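Local coordinates for mitochondrial RNA-binding protein 1 (Trypanosoma brucei, PDB 2GIA) that probably binds guide RNA and mRNA together with its partner MRP2, acting as an RNA matchmaker in mitochondrial RNA editing, at residues L97-G110 / D122-E136. Residues are numbered along the deposited sequence; the frame is centred on the assembly and turned at random.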
ATOM      1  N   LEU B  97      13.956 -24.840   2.672  1.00 18.78           N
ATOM      2  CA  LEU B  97      14.359 -23.688   1.883  1.00 16.52           C
ATOM      3  C   LEU B  97      14.688 -22.501   2.740  1.00 16.58           C
ATOM      4  O   LEU B  97      14.008 -22.228   3.733  1.00 19.72           O
ATOM      5  CB  LEU B  97      13.194 -23.275   0.919  1.00 19.25           C
ATOM      6  CG  LEU B  97      12.866 -24.148  -0.292  1.00 20.46           C
ATOM      7  CD1 LEU B  97      11.568 -23.684  -1.049  1.00 21.76           C
ATOM      8  CD2 LEU B  97      14.076 -24.081  -1.203  1.00 21.35           C
ATOM      9  N   ASP B  98      15.735 -21.785   2.344  1.00 15.62           N
ATOM     10  CA  ASP B  98      16.108 -20.541   3.014  1.00 18.78           C
ATOM     11  C   ASP B  98      15.826 -19.397   2.048  1.00 17.52           C
ATOM     12  O   ASP B  98      16.119 -19.505   0.832  1.00 17.72           O
ATOM     13  CB  ASP B  98      17.629 -20.469   3.303  1.00 18.82           C
ATOM     14  CG  ASP B  98      18.034 -21.242   4.561  1.00 27.82           C
ATOM     15  OD1 ASP B  98      17.151 -21.843   5.190  1.00 24.58           O
ATOM     16  OD2 ASP B  98      19.233 -21.248   4.902  1.00 26.76           O
ATOM     17  N   PHE B  99      15.346 -18.282   2.584  1.00 15.70           N
ATOM     18  CA  PHE B  99      15.156 -17.097   1.753  1.00 14.01           C
ATOM     19  C   PHE B  99      15.997 -16.001   2.432  1.00 12.74           C
ATOM     20  O   PHE B  99      15.811 -15.723   3.641  1.00 16.38           O
ATOM     21  CB  PHE B  99      13.668 -16.651   1.753  1.00 11.63           C
ATOM     22  CG  PHE B  99      13.413 -15.407   0.941  1.00 21.95           C
ATOM     23  CD1 PHE B  99      13.169 -14.185   1.565  1.00 18.47           C
ATOM     24  CD2 PHE B  99      13.371 -15.480  -0.476  1.00 17.31           C
ATOM     25  CE1 PHE B  99      12.875 -13.032   0.791  1.00 13.38           C
ATOM     26  CE2 PHE B  99      13.081 -14.340  -1.272  1.00 20.29           C
ATOM     27  CZ  PHE B  99      12.827 -13.103  -0.642  1.00 15.66           C
ATOM     28  N   GLU B 100      16.892 -15.349   1.676  1.00 14.91           N
ATOM     29  CA  GLU B 100      17.686 -14.288   2.299  1.00 15.93           C
ATOM     30  C   GLU B 100      17.956 -13.150   1.334  1.00 19.68           C
ATOM     31  O   GLU B 100      17.855 -13.317   0.107  1.00 17.51           O
ATOM     32  CB  GLU B 100      19.008 -14.841   2.838  1.00 23.48           C
ATOM     33  CG  GLU B 100      19.777 -15.681   1.857  1.00 30.01           C
ATOM     34  CD  GLU B 100      20.874 -16.491   2.586  1.00 37.98           C
ATOM     35  OE1 GLU B 100      20.989 -17.682   2.330  1.00 28.06           O
ATOM     36  OE2 GLU B 100      21.614 -15.930   3.419  1.00 36.48           O
ATOM     37  N   LYS B 101      18.301 -11.995   1.884  1.00 19.15           N
ATOM     38  CA  LYS B 101      18.552 -10.805   1.060  1.00 25.11           C
ATOM     39  C   LYS B 101      20.030 -10.731   0.761  1.00 31.95           C
ATOM     40  O   LYS B 101      20.843 -10.948   1.658  1.00 31.68           O
ATOM     41  CB  LYS B 101      18.081  -9.536   1.801  1.00 23.25           C
ATOM     42  CG  LYS B 101      18.160  -8.220   0.966  1.00 25.52           C
ATOM     43  CD  LYS B 101      17.316  -7.128   1.616  1.00 26.44           C
ATOM     44  CE  LYS B 101      17.170  -5.898   0.705  1.00 23.68           C
ATOM     45  NZ  LYS B 101      16.217  -4.973   1.357  1.00 24.07           N
ATOM     46  N   SER B 102      20.379 -10.506  -0.507  1.00 29.99           N
ATOM     47  CA  SER B 102      21.781 -10.412  -0.911  1.00 33.40           C
ATOM     48  C   SER B 102      22.074  -8.978  -1.377  1.00 38.14           C
ATOM     49  O   SER B 102      21.175  -8.135  -1.408  1.00 32.64           O
ATOM     50  CB  SER B 102      22.057 -11.378  -2.052  1.00 37.00           C
ATOM     51  OG  SER B 102      21.426 -10.927  -3.233  1.00 39.75           O
ATOM     52  N   ALA B 103      23.321  -8.701  -1.752  1.00 42.63           N
ATOM     53  CA  ALA B 103      23.686  -7.371  -2.230  1.00 37.09           C
ATOM     54  C   ALA B 103      22.989  -7.078  -3.550  1.00 32.43           C
ATOM     55  O   ALA B 103      22.626  -5.945  -3.797  1.00 33.08           O
ATOM     56  CB  ALA B 103      25.223  -7.250  -2.420  1.00 46.22           C
ATOM     57  N   GLN B 104      22.800  -8.086  -4.395  1.00 27.86           N
ATOM     58  CA  GLN B 104      22.137  -7.848  -5.687  1.00 29.72           C
ATOM     59  C   GLN B 104      20.610  -8.058  -5.704  1.00 26.46           C
ATOM     60  O   GLN B 104      19.916  -7.599  -6.637  1.00 23.66           O
ATOM     61  CB  GLN B 104      22.751  -8.741  -6.756  1.00 34.97           C
ATOM     62  CG  GLN B 104      24.243  -8.514  -6.982  1.00 47.68           C
ATOM     63  CD  GLN B 104      24.528  -7.135  -7.536  1.00 55.80           C
ATOM     64  OE1 GLN B 104      23.919  -6.716  -8.529  1.00 64.32           O
ATOM     65  NE2 GLN B 104      25.457  -6.416  -6.902  1.00 67.34           N
ATOM     66  N   GLY B 105      20.082  -8.735  -4.683  1.00 19.62           N
ATOM     67  CA  GLY B 105      18.657  -9.004  -4.666  1.00 19.57           C
ATOM     68  C   GLY B 105      18.256 -10.004  -3.610  1.00 16.30           C
ATOM     69  O   GLY B 105      18.516  -9.768  -2.410  1.00 22.32           O
ATOM     70  N   TYR B 106      17.636 -11.111  -4.028  1.00 13.97           N
ATOM     71  CA  TYR B 106      17.194 -12.137  -3.075  1.00 15.48           C
ATOM     72  C   TYR B 106      17.577 -13.516  -3.577  1.00 16.75           C
ATOM     73  O   TYR B 106      17.681 -13.730  -4.788  1.00 20.41           O
ATOM     74  CB  TYR B 106      15.666 -12.051  -2.854  1.00 16.62           C
ATOM     75  CG  TYR B 106      15.273 -10.718  -2.233  1.00 17.36           C
ATOM     76  CD1 TYR B 106      15.304 -10.532  -0.839  1.00 16.86           C
ATOM     77  CD2 TYR B 106      14.915  -9.652  -3.029  1.00 14.68           C
ATOM     78  CE1 TYR B 106      14.986  -9.281  -0.259  1.00 21.88           C
ATOM     79  CE2 TYR B 106      14.591  -8.377  -2.452  1.00 12.93           C
ATOM     80  CZ  TYR B 106      14.632  -8.214  -1.081  1.00 17.14           C
ATOM     81  OH  TYR B 106      14.293  -6.999  -0.527  1.00 16.66           O
ATOM     82  N   HIS B 107      17.763 -14.449  -2.644  1.00 17.14           N
ATOM     83  CA  HIS B 107      18.195 -15.795  -3.018  1.00 20.70           C
ATOM     84  C   HIS B 107      17.303 -16.764  -2.259  1.00 19.22           C
ATOM     85  O   HIS B 107      17.200 -16.688  -1.031  1.00 16.78           O
ATOM     86  CB  HIS B 107      19.666 -15.949  -2.578  1.00 17.53           C
ATOM     87  CG  HIS B 107      20.310 -17.239  -2.989  1.00 19.07           C
ATOM     88  ND1 HIS B 107      21.526 -17.650  -2.485  1.00 22.19           N
ATOM     89  CD2 HIS B 107      19.928 -18.183  -3.882  1.00 20.39           C
ATOM     90  CE1 HIS B 107      21.871 -18.801  -3.054  1.00 26.15           C
ATOM     91  NE2 HIS B 107      20.918 -19.142  -3.906  1.00 23.69           N
ATOM     92  N   LEU B 108      16.656 -17.675  -2.985  1.00 16.71           N
ATOM     93  CA  LEU B 108      15.769 -18.685  -2.351  1.00 15.95           C
ATOM     94  C   LEU B 108      16.494 -20.003  -2.719  1.00 17.95           C
ATOM     95  O   LEU B 108      16.795 -20.236  -3.882  1.00 17.04           O
ATOM     96  CB  LEU B 108      14.362 -18.649  -2.984  1.00 15.52           C
ATOM     97  CG  LEU B 108      13.416 -19.790  -2.555  1.00 17.66           C
ATOM     98  CD1 LEU B 108      13.057 -19.663  -1.064  1.00 15.52           C
ATOM     99  CD2 LEU B 108      12.157 -19.770  -3.448  1.00 17.22           C
ATOM    100  N   HIS B 109      16.795 -20.848  -1.733  1.00 17.03           N
ATOM    101  CA  HIS B 109      17.593 -22.041  -2.042  1.00 16.45           C
ATOM    102  C   HIS B 109      17.483 -23.131  -0.987  1.00 15.94           C
ATOM    103  O   HIS B 109      17.200 -22.850   0.183  1.00 19.49           O
ATOM    104  CB  HIS B 109      19.066 -21.620  -2.231  1.00 15.26           C
ATOM    105  CG  HIS B 109      19.673 -20.963  -1.013  1.00 19.65           C
ATOM    106  ND1 HIS B 109      20.317 -21.681  -0.027  1.00 24.77           N
ATOM    107  CD2 HIS B 109      19.667 -19.677  -0.591  1.00 21.18           C
ATOM    108  CE1 HIS B 109      20.680 -20.864   0.953  1.00 26.05           C
ATOM    109  NE2 HIS B 109      20.297 -19.639   0.638  1.00 24.40           N
ATOM    110  N   GLY B 110      17.665 -24.374  -1.438  1.00 19.77           N
ATOM    111  CA  GLY B 110      17.628 -25.514  -0.529  1.00 19.85           C
ATOM    112  C   GLY B 110      17.345 -26.815  -1.249  1.00 17.54           C
ATOM    113  O   GLY B 110      17.692 -26.999  -2.424  1.00 20.37           O
ATOM    114  N   ASP B 122      19.319 -30.327  -4.910  1.00 18.99           N
ATOM    115  CA  ASP B 122      19.736 -29.002  -4.465  1.00 20.82           C
ATOM    116  C   ASP B 122      19.220 -28.023  -5.504  1.00 25.65           C
ATOM    117  O   ASP B 122      19.364 -28.240  -6.705  1.00 25.88           O
ATOM    118  CB  ASP B 122      21.249 -28.969  -4.339  1.00 22.94           C
ATOM    119  CG  ASP B 122      21.739 -29.957  -3.263  1.00 33.94           C
ATOM    120  OD1 ASP B 122      22.598 -30.805  -3.551  1.00 27.39           O
ATOM    121  OD2 ASP B 122      21.219 -29.900  -2.123  1.00 30.32           O
ATOM    122  N   TRP B 123      18.599 -26.953  -5.035  1.00 21.58           N
ATOM    123  CA  TRP B 123      17.995 -25.980  -5.948  1.00 21.68           C
ATOM    124  C   TRP B 123      18.300 -24.549  -5.450  1.00 19.67           C
ATOM    125  O   TRP B 123      18.418 -24.316  -4.251  1.00 18.23           O
ATOM    126  CB  TRP B 123      16.496 -26.211  -5.948  1.00 18.59           C
ATOM    127  CG  TRP B 123      15.711 -25.292  -6.886  1.00 21.98           C
ATOM    128  CD1 TRP B 123      15.841 -25.181  -8.245  1.00 24.56           C
ATOM    129  CD2 TRP B 123      14.669 -24.409  -6.509  1.00 24.19           C
ATOM    130  NE1 TRP B 123      14.921 -24.272  -8.737  1.00 20.33           N
ATOM    131  CE2 TRP B 123      14.187 -23.785  -7.682  1.00 24.78           C
ATOM    132  CE3 TRP B 123      14.079 -24.078  -5.284  1.00 24.48           C
ATOM    133  CZ2 TRP B 123      13.144 -22.846  -7.664  1.00 25.35           C
ATOM    134  CZ3 TRP B 123      13.038 -23.144  -5.263  1.00 32.50           C
ATOM    135  CH2 TRP B 123      12.586 -22.540  -6.447  1.00 25.37           C
ATOM    136  N   SER B 124      18.438 -23.625  -6.388  1.00 17.70           N
ATOM    137  CA  SER B 124      18.734 -22.242  -6.059  1.00 18.98           C
ATOM    138  C   SER B 124      18.129 -21.330  -7.130  1.00 19.74           C
ATOM    139  O   SER B 124      18.284 -21.615  -8.312  1.00 20.62           O
ATOM    140  CB  SER B 124      20.251 -22.024  -6.060  1.00 24.47           C
ATOM    141  OG  SER B 124      20.560 -20.644  -5.983  1.00 27.36           O
ATOM    142  N   VAL B 125      17.460 -20.251  -6.718  1.00 17.17           N
ATOM    143  CA  VAL B 125      16.952 -19.279  -7.703  1.00 17.49           C
ATOM    144  C   VAL B 125      17.191 -17.888  -7.084  1.00 18.10           C
ATOM    145  O   VAL B 125      17.057 -17.708  -5.853  1.00 18.32           O
ATOM    146  CB  VAL B 125      15.461 -19.516  -8.048  1.00 25.84           C
ATOM    147  CG1 VAL B 125      14.591 -19.355  -6.812  1.00 19.69           C
ATOM    148  CG2 VAL B 125      15.028 -18.534  -9.161  1.00 23.22           C
ATOM    149  N   LYS B 126      17.556 -16.919  -7.922  1.00 13.62           N
ATOM    150  CA  LYS B 126      17.872 -15.575  -7.435  1.00 16.87           C
ATOM    151  C   LYS B 126      16.956 -14.589  -8.119  1.00 18.73           C
ATOM    152  O   LYS B 126      16.534 -14.842  -9.226  1.00 20.25           O
ATOM    153  CB  LYS B 126      19.332 -15.224  -7.781  1.00 20.28           C
ATOM    154  CG  LYS B 126      20.399 -16.048  -6.988  1.00 23.99           C
ATOM    155  CD  LYS B 126      21.789 -15.556  -7.359  1.00 40.32           C
ATOM    156  CE  LYS B 126      22.912 -16.371  -6.751  1.00 41.51           C
ATOM    157  NZ  LYS B 126      22.630 -16.593  -5.332  1.00 53.22           N
ATOM    158  N   PHE B 127      16.642 -13.484  -7.445  1.00 18.99           N
ATOM    159  CA  PHE B 127      15.780 -12.417  -8.012  1.00 19.10           C
ATOM    160  C   PHE B 127      16.663 -11.208  -7.804  1.00 17.47           C
ATOM    161  O   PHE B 127      16.655 -10.603  -6.721  1.00 17.14           O
ATOM    162  CB  PHE B 127      14.514 -12.299  -7.164  1.00 16.66           C
ATOM    163  CG  PHE B 127      13.667 -13.584  -7.170  1.00 19.45           C
ATOM    164  CD1 PHE B 127      12.679 -13.766  -8.135  1.00 20.84           C
ATOM    165  CD2 PHE B 127      13.882 -14.582  -6.218  1.00 17.90           C
ATOM    166  CE1 PHE B 127      11.893 -14.946  -8.155  1.00 21.20           C
ATOM    167  CE2 PHE B 127      13.095 -15.776  -6.222  1.00 17.70           C
ATOM    168  CZ  PHE B 127      12.113 -15.951  -7.182  1.00 17.75           C
ATOM    169  N   ASP B 128      17.385 -10.835  -8.850  1.00 19.55           N
ATOM    170  CA  ASP B 128      18.337  -9.724  -8.749  1.00 19.53           C
ATOM    171  C   ASP B 128      17.932  -8.494  -9.555  1.00 18.36           C
ATOM    172  O   ASP B 128      17.163  -8.595 -10.507  1.00 17.80           O
ATOM    173  CB  ASP B 128      19.736 -10.201  -9.213  1.00 22.06           C
ATOM    174  CG  ASP B 128      20.390 -11.158  -8.213  1.00 32.98           C
ATOM    175  OD1 ASP B 128      19.907 -11.237  -7.065  1.00 26.26           O
ATOM    176  OD2 ASP B 128      21.397 -11.811  -8.563  1.00 34.91           O
ATOM    177  N   ASN B 129      18.475  -7.347  -9.174  1.00 18.17           N
ATOM    178  CA  ASN B 129      18.188  -6.108  -9.890  1.00 21.64           C
ATOM    179  C   ASN B 129      16.688  -5.834 -10.054  1.00 18.68           C
ATOM    180  O   ASN B 129      15.953  -5.876  -9.066  1.00 19.18           O
ATOM    181  CB  ASN B 129      18.916  -6.164 -11.237  1.00 27.80           C
ATOM    182  CG  ASN B 129      20.375  -6.481 -11.040  1.00 37.07           C
ATOM    183  OD1 ASN B 129      21.037  -5.857 -10.206  1.00 40.40           O
ATOM    184  ND2 ASN B 129      20.871  -7.465 -11.751  1.00 37.15           N
ATOM    185  N   HIS B 130      16.221  -5.541 -11.263  1.00 16.45           N
ATOM    186  CA  HIS B 130      14.795  -5.203 -11.404  1.00 18.24           C
ATOM    187  C   HIS B 130      13.881  -6.366 -11.006  1.00 18.45           C
ATOM    188  O   HIS B 130      12.724  -6.135 -10.649  1.00 17.45           O
ATOM    189  CB  HIS B 130      14.472  -4.706 -12.836  1.00 21.10           C
ATOM    190  CG  HIS B 130      14.719  -5.734 -13.890  1.00 24.40           C
ATOM    191  ND1 HIS B 130      13.728  -6.551 -14.383  1.00 32.88           N
ATOM    192  CD2 HIS B 130      15.854  -6.086 -14.539  1.00 39.87           C
ATOM    193  CE1 HIS B 130      14.237  -7.363 -15.292  1.00 35.72           C
ATOM    194  NE2 HIS B 130      15.529  -7.102 -15.404  1.00 34.05           N
ATOM    195  N   PHE B 131      14.379  -7.615 -11.052  1.00 17.44           N
ATOM    196  CA  PHE B 131      13.536  -8.734 -10.617  1.00 16.62           C
ATOM    197  C   PHE B 131      13.443  -8.735  -9.076  1.00 14.40           C
ATOM    198  O   PHE B 131      12.511  -9.279  -8.524  1.00 14.38           O
ATOM    199  CB  PHE B 131      14.120 -10.103 -11.059  1.00 20.87           C
ATOM    200  CG  PHE B 131      14.093 -10.310 -12.547  1.00 25.99           C
ATOM    201  CD1 PHE B 131      12.899 -10.386 -13.226  1.00 32.65           C
ATOM    202  CD2 PHE B 131      15.284 -10.393 -13.262  1.00 37.76           C
ATOM    203  CE1 PHE B 131      12.884 -10.547 -14.642  1.00 32.98           C
ATOM    204  CE2 PHE B 131      15.273 -10.555 -14.661  1.00 45.44           C
ATOM    205  CZ  PHE B 131      14.064 -10.630 -15.331  1.00 30.34           C
ATOM    206  N   ALA B 132      14.443  -8.183  -8.390  1.00 16.36           N
ATOM    207  CA  ALA B 132      14.353  -8.084  -6.917  1.00 17.17           C
ATOM    208  C   ALA B 132      13.232  -7.069  -6.607  1.00 17.79           C
ATOM    209  O   ALA B 132      12.461  -7.245  -5.668  1.00 14.38           O
ATOM    210  CB  ALA B 132      15.684  -7.559  -6.318  1.00 15.90           C
ATOM    211  N   VAL B 133      13.144  -5.997  -7.404  1.00 13.55           N
ATOM    212  CA  VAL B 133      12.057  -5.009  -7.193  1.00 12.93           C
ATOM    213  C   VAL B 133      10.684  -5.664  -7.487  1.00 16.49           C
ATOM    214  O   VAL B 133       9.711  -5.502  -6.744  1.00 14.59           O
ATOM    215  CB  VAL B 133      12.253  -3.809  -8.120  1.00 20.94           C
ATOM    216  CG1 VAL B 133      11.029  -2.827  -8.014  1.00 18.01           C
ATOM    217  CG2 VAL B 133      13.583  -3.122  -7.730  1.00 14.88           C
ATOM    218  N   THR B 134      10.629  -6.427  -8.569  1.00 16.18           N
ATOM    219  CA  THR B 134       9.404  -7.146  -8.950  1.00 16.22           C
ATOM    220  C   THR B 134       8.948  -8.068  -7.775  1.00 12.62           C
ATOM    221  O   THR B 134       7.776  -8.073  -7.367  1.00 13.84           O
ATOM    222  CB  THR B 134       9.694  -7.998 -10.218  1.00 17.12           C
ATOM    223  OG1 THR B 134       9.982  -7.111 -11.316  1.00 17.78           O
ATOM    224  CG2 THR B 134       8.504  -8.876 -10.558  1.00 17.97           C
ATOM    225  N   LEU B 135       9.893  -8.799  -7.213  1.00 13.44           N
ATOM    226  CA  LEU B 135       9.604  -9.717  -6.103  1.00 13.85           C
ATOM    227  C   LEU B 135       9.140  -8.960  -4.855  1.00 17.61           C
ATOM    228  O   LEU B 135       8.162  -9.342  -4.228  1.00 14.81           O
ATOM    229  CB  LEU B 135      10.855 -10.558  -5.763  1.00 13.55           C
ATOM    230  CG  LEU B 135      10.622 -11.487  -4.558  1.00 13.01           C
ATOM    231  CD1 LEU B 135       9.611 -12.587  -4.938  1.00 16.41           C
ATOM    232  CD2 LEU B 135      11.919 -12.126  -4.166  1.00 14.42           C
ATOM    233  N   GLU B 136       9.866  -7.917  -4.462  1.00 14.57           N
ATOM    234  CA  GLU B 136       9.451  -7.115  -3.308  1.00 17.43           C
ATOM    235  C   GLU B 136       8.012  -6.595  -3.484  1.00 15.15           C
ATOM    236  O   GLU B 136       7.189  -6.708  -2.555  1.00 13.68           O
ATOM    237  CB  GLU B 136      10.389  -5.891  -3.129  1.00 19.78           C
ATOM    238  CG  GLU B 136      11.817  -6.248  -2.643  1.00 17.41           C
ATOM    239  CD  GLU B 136      12.821  -5.095  -2.770  1.00 21.65           C
ATOM    240  OE1 GLU B 136      13.900  -5.197  -2.154  1.00 21.50           O
ATOM    241  OE2 GLU B 136      12.548  -4.101  -3.499  1.00 22.34           O
TER
HETATM  242  O   HOH W   1      15.078  -3.230  -1.035  1.00 33.05           O
HETATM  243  O   HOH W   2      20.753 -12.833  -4.938  1.00 27.73           O
HETATM  244  O   HOH W   3      20.423  -4.687  -7.039  1.00 36.90           O
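Tyr106 reaches from strand 105-109 to helix 130-136, where its OH gives a very short hydrogen bond (2.5 Å) to OE1 of Glu136. OE1 arrives at the ring edge, the carboxylate plane turned 71° from the ring. Long and amphipathic, tyrosine suits this place: Ala132 CB lies 4.0 Å from its CD2, Leu135 CD2 touches its CB, and the hydroxyl also accepts a weak hydrogen bond from Lys101 NZ, held mainly by Cys81 and Glu83.

On the face carrying His107, His109, Ser124 and Lys126, His107 swings its CG anti to the backbone N (chi1 -175°), taking the imidazole across to strand 122-128. Its flat ring serves both ways: at the edge NE2 shares a 2.6 Å hydrogen bond with Ser124 OG, while Lys126 NZ sits 3.1 Å above the ring plane, over its centre, probably favouring a neutral imidazole. His109 CD2 covers the opposite face, its ring tethered by NE2 to Glu100. Hydrogen-bonded backbone pairs run from Tyr106-Phe127 to Gly110-Trp123; at Gly110 a CB would jam against the preceding carbonyl O. Apolar Leu108 CD2 meets Trp123 CZ3 at 3.9 Å, both residues buried.

Hairpin strands 96-101 and 105-109 join strand 121-128 in one antiparallel sheet. Leu108 packs on Ile39 of strand 36-43, Trp123 on Ile65 of strand 65-68, Phe99 and Tyr106 touch helix 71-81, and Glu136 also salt-bridges Arg112 of the MRP2 chain.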